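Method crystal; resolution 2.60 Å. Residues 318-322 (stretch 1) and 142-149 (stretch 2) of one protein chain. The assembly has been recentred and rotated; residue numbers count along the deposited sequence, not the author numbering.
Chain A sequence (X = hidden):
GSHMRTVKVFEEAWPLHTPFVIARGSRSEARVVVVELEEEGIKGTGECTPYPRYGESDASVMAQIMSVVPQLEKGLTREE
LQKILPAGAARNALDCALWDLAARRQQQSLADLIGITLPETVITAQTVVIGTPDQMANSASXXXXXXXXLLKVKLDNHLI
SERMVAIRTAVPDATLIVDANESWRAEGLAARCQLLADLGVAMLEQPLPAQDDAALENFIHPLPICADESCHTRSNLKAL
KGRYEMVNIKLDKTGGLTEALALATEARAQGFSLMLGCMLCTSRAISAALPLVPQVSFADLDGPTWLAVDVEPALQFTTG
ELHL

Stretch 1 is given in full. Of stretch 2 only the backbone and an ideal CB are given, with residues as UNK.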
ATOM      1  N   THR A 318      -5.273  -4.588  16.045  1.00 54.46           N
ATOM      2  CA  THR A 318      -5.830  -3.864  17.193  1.00 52.93           C
ATOM      3  C   THR A 318      -5.564  -2.413  16.805  1.00 52.91           C
ATOM      4  O   THR A 318      -4.701  -2.155  15.959  1.00 49.15           O
ATOM      5  CB  THR A 318      -5.106  -4.185  18.519  1.00 52.70           C
ATOM      6  OG1 THR A 318      -3.739  -3.749  18.449  1.00 53.13           O
ATOM      7  CG2 THR A 318      -5.160  -5.676  18.801  1.00 45.60           C
ATOM      8  N   THR A 319      -6.285  -1.468  17.400  1.00 52.73           N
ATOM      9  CA  THR A 319      -6.098  -0.062  17.038  1.00 53.50           C
ATOM     10  C   THR A 319      -4.627   0.359  16.859  1.00 54.68           C
ATOM     11  O   THR A 319      -3.862   0.429  17.823  1.00 57.59           O
ATOM     12  CB  THR A 319      -6.772   0.884  18.066  1.00 55.43           C
ATOM     13  OG1 THR A 319      -8.191   0.652  18.090  1.00 50.80           O
ATOM     14  CG2 THR A 319      -6.524   2.336  17.683  1.00 55.29           C
ATOM     15  N   GLY A 320      -4.242   0.621  15.610  1.00 51.19           N
ATOM     16  CA  GLY A 320      -2.888   1.054  15.314  1.00 41.37           C
ATOM     17  C   GLY A 320      -1.821  -0.022  15.292  1.00 46.53           C
ATOM     18  O   GLY A 320      -0.631   0.289  15.157  1.00 44.08           O
ATOM     19  N   GLU A 321      -2.217  -1.285  15.414  1.00 47.09           N
ATOM     20  CA  GLU A 321      -1.227  -2.356  15.407  1.00 52.61           C
ATOM     21  C   GLU A 321      -1.610  -3.599  14.617  1.00 51.88           C
ATOM     22  O   GLU A 321      -2.780  -3.965  14.509  1.00 52.67           O
ATOM     23  CB  GLU A 321      -0.894  -2.784  16.839  1.00 54.73           C
ATOM     24  CG  GLU A 321      -0.608  -1.644  17.788  1.00 61.56           C
ATOM     25  CD  GLU A 321      -0.158  -2.124  19.150  1.00 65.43           C
ATOM     26  OE1 GLU A 321      -0.803  -3.044  19.702  1.00 66.55           O
ATOM     27  OE2 GLU A 321       0.837  -1.573  19.669  1.00 66.38           O
ATOM     28  N   LEU A 322      -0.590  -4.247  14.077  1.00 49.79           N
ATOM     29  CA  LEU A 322      -0.752  -5.475  13.327  1.00 49.00           C
ATOM     30  C   LEU A 322       0.089  -6.487  14.083  1.00 48.38           C
ATOM     31  O   LEU A 322       1.314  -6.361  14.138  1.00 49.54           O
ATOM     32  CB  LEU A 322      -0.224  -5.304  11.900  1.00 47.03           C
ATOM     33  CG  LEU A 322      -0.080  -6.588  11.088  1.00 46.93           C
ATOM     34  CD1 LEU A 322      -1.417  -7.307  11.007  1.00 44.34           C
ATOM     35  CD2 LEU A 322       0.445  -6.247   9.708  1.00 48.63           C
ATOM     36  N   UNK A 142      -8.963   9.814  20.750  1.00 47.48           N
ATOM     37  CA  UNK A 142      -9.521   8.495  21.043  1.00 46.55           C
ATOM     38  C   UNK A 142      -8.673   7.372  20.451  1.00 48.80           C
ATOM     39  O   UNK A 142      -8.450   6.343  21.095  1.00 45.80           O
ATOM     40  CB  UNK A 142     -10.952   8.400  20.509  1.00 46.55           C
ATOM     41  N   UNK A 143      -8.213   7.568  19.218  1.00 49.61           N
ATOM     42  CA  UNK A 143      -7.387   6.566  18.554  1.00 47.04           C
ATOM     43  C   UNK A 143      -6.025   6.488  19.230  1.00 47.87           C
ATOM     44  O   UNK A 143      -5.409   5.423  19.272  1.00 49.90           O
ATOM     45  CB  UNK A 143      -7.231   6.889  17.067  1.00 47.04           C
ATOM     46  N   UNK A 144      -5.551   7.614  19.764  1.00 51.70           N
ATOM     47  CA  UNK A 144      -4.262   7.636  20.456  1.00 48.98           C
ATOM     48  C   UNK A 144      -4.389   6.873  21.772  1.00 50.54           C
ATOM     49  O   UNK A 144      -3.481   6.137  22.163  1.00 47.89           O
ATOM     50  CB  UNK A 144      -3.795   9.072  20.704  1.00 48.98           C
ATOM     51  N   UNK A 145      -5.532   7.047  22.436  1.00 55.09           N
ATOM     52  CA  UNK A 145      -5.821   6.371  23.701  1.00 57.96           C
ATOM     53  C   UNK A 145      -5.934   4.863  23.479  1.00 57.69           C
ATOM     54  O   UNK A 145      -5.491   4.076  24.312  1.00 61.44           O
ATOM     55  CB  UNK A 145      -7.108   6.917  24.323  1.00 57.96           C
ATOM     56  N   UNK A 146      -6.530   4.471  22.352  1.00 54.47           N
ATOM     57  CA  UNK A 146      -6.722   3.060  22.020  1.00 47.42           C
ATOM     58  C   UNK A 146      -5.441   2.340  21.588  1.00 47.16           C
ATOM     59  O   UNK A 146      -5.456   1.127  21.358  1.00 49.17           O
ATOM     60  CB  UNK A 146      -7.764   2.941  20.906  1.00 47.42           C
ATOM     61  N   UNK A 147      -4.339   3.081  21.468  1.00 46.45           N
ATOM     62  CA  UNK A 147      -3.073   2.463  21.109  1.00 43.02           C
ATOM     63  C   UNK A 147      -2.393   2.862  19.812  1.00 48.86           C
ATOM     64  O   UNK A 147      -1.291   2.387  19.531  1.00 53.81           O
ATOM     65  CB  UNK A 147      -3.291   0.949  21.063  1.00 43.02           C
ATOM     66  N   UNK A 148      -3.015   3.727  19.018  1.00 45.73           N
ATOM     67  CA  UNK A 148      -2.411   4.128  17.751  1.00 42.71           C
ATOM     68  C   UNK A 148      -1.332   5.188  17.926  1.00 43.05           C
ATOM     69  O   UNK A 148      -1.623   6.324  18.288  1.00 43.41           O
ATOM     70  CB  UNK A 148      -3.491   4.649  16.801  1.00 42.71           C
ATOM     71  N   UNK A 149      -0.085   4.815  17.662  1.00 46.52           N
ATOM     72  CA  UNK A 149       1.029   5.750  17.789  1.00 47.86           C
ATOM     73  C   UNK A 149       1.236   6.559  16.513  1.00 47.67           C
ATOM     74  O   UNK A 149       1.738   7.681  16.554  1.00 46.96           O
ATOM     75  CB  UNK A 149       2.313   4.996  18.141  1.00 47.86           C
TER

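Stretch 1 makes a type II beta turn from Thr-318 to Glu-321, closed by the bond from Glu-321 N to Thr-318 O at 2.7 Å. Stretch 2 comes to it as the end of a helix and the loop that follows. No hydrogen bond joins the two, so fit is mainly a matter of shape.

Position 142 is helical, and nothing of stretch 1 lies within 5.5 Å of its ideal CB. Stretch 1 sets no preference here, and many side chains would do. The residue is Thr-142, whose OG1 is hydrogen-bonded elsewhere in the structure.

At position 143 the CA-to-CB bond points sideways. The ideal CB is 4.6 Å from Thr-319 CG2, a methyl group. A nonpolar side chain of moderate length could reach back to it, though a small one would not be excluded. The residue is Leu-143, with chi1 m and chi2 t. Its CD2 comes to 4.3 Å from Thr-319 CG2, a loose methyl contact.

Positions 144 and 145 both point away from stretch 1, with nothing of stretch 1 within 5.5 Å of either ideal CB. Size and polarity are therefore left free by this contact. They are Trp-144 and Gln-145, and neither touches the turn.

Position 146 points toward stretch 1. Its ideal CB already sits 3.5 Å from Thr-319 CG2, so a small side chain fits directly. A longer one would need a rotamer that leads past the threonine. The residue is Ala-146. Its CB packs 3.6 Å from Thr-319 CG2, and its backbone O is 3.6 Å from Thr-319 CB.

Position 147 has phi 117° and psi -3°, and is the first residue to leave helical angles. A CB here would be jammed against the carbonyl O of the residue before, which by itself calls for glycine. It would also lie 3.3 Å from Thr-319 O. The residue is Gly-147, at a Schellman motif. Its N bonds to Trp-144 O at 3.2 Å, and its C lies 3.5 Å from Thr-319 O.

The closest CA pair across the stretches is at position 148: its CA is 4.0 Å from Gly-320 CA. An ideal CB on Gly-320 would lie 2.5 Å from the CA of 148, a clash, so the bare glycine lets the backbones approach. The CB at 148 points sideways, 3.9 Å from both Thr-319 CG2 and Gly-320 CA. A small nonpolar group suits this spot well. The residue is Ala-148, whose methyl keeps these contacts. Its N bonds to Leu-143 O at 2.9 Å. Ala-148 N also lies 3.6 Å from Thr-319 O, which is not a hydrogen bond.

Position 149 points sideways, with nothing of stretch 1 within 5.5 Å of its ideal CB. The carboxylate of Glu-321 is the charge on offer, and a long basic side chain could reach toward it; others would also fit. The residue is Lys-149, whose NZ stands 4.6 Å from Glu-321 OE2. The opposite charges are near each other, but beyond a salt bridge.

Stretch 2 142-149: TLWQAGAK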
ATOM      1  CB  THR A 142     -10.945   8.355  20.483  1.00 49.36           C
ATOM      2  OG1 THR A 142     -11.799   9.331  21.091  1.00 49.32           O
ATOM      3  CG2 THR A 142     -11.487   6.964  20.763  1.00 52.56           C
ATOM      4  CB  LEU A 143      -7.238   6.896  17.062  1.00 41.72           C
ATOM      5  CG  LEU A 143      -8.557   6.873  16.276  1.00 44.59           C
ATOM      6  CD1 LEU A 143      -8.333   7.311  14.838  1.00 38.38           C
ATOM      7  CD2 LEU A 143      -9.140   5.465  16.312  1.00 47.44           C
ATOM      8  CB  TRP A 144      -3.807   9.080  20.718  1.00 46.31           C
ATOM      9  CG  TRP A 144      -2.677   9.187  21.709  1.00 41.32           C
ATOM     10  CD1 TRP A 144      -2.781   9.450  23.049  1.00 36.54           C
ATOM     11  CD2 TRP A 144      -1.288   8.966  21.452  1.00 35.68           C
ATOM     12  NE1 TRP A 144      -1.545   9.403  23.636  1.00 34.79           N
ATOM     13  CE2 TRP A 144      -0.608   9.109  22.681  1.00 33.83           C
ATOM     14  CE3 TRP A 144      -0.549   8.663  20.302  1.00 36.16           C
ATOM     15  CZ2 TRP A 144       0.778   8.956  22.794  1.00 37.25           C
ATOM     16  CZ3 TRP A 144       0.834   8.510  20.414  1.00 38.03           C
ATOM     17  CH2 TRP A 144       1.480   8.657  21.652  1.00 39.92           C
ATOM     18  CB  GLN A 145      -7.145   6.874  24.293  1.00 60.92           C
ATOM     19  CG  GLN A 145      -7.224   8.373  24.527  1.00 67.43           C
ATOM     20  CD  GLN A 145      -6.590   8.808  25.830  1.00 69.98           C
ATOM     21  OE1 GLN A 145      -5.403   8.575  26.073  1.00 69.54           O
ATOM     22  NE2 GLN A 145      -7.383   9.450  26.680  1.00 72.87           N
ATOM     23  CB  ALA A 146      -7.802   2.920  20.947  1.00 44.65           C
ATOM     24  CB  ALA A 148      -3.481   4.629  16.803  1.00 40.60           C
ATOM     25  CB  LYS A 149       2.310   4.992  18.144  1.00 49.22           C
ATOM     26  CG  LYS A 149       2.310   4.435  19.562  1.00 52.83           C
ATOM     27  CD  LYS A 149       3.490   3.503  19.816  1.00 55.91           C
ATOM     28  CE  LYS A 149       3.425   2.935  21.226  1.00 60.47           C
ATOM     29  NZ  LYS A 149       2.071   2.385  21.552  1.00 61.62           N
TER
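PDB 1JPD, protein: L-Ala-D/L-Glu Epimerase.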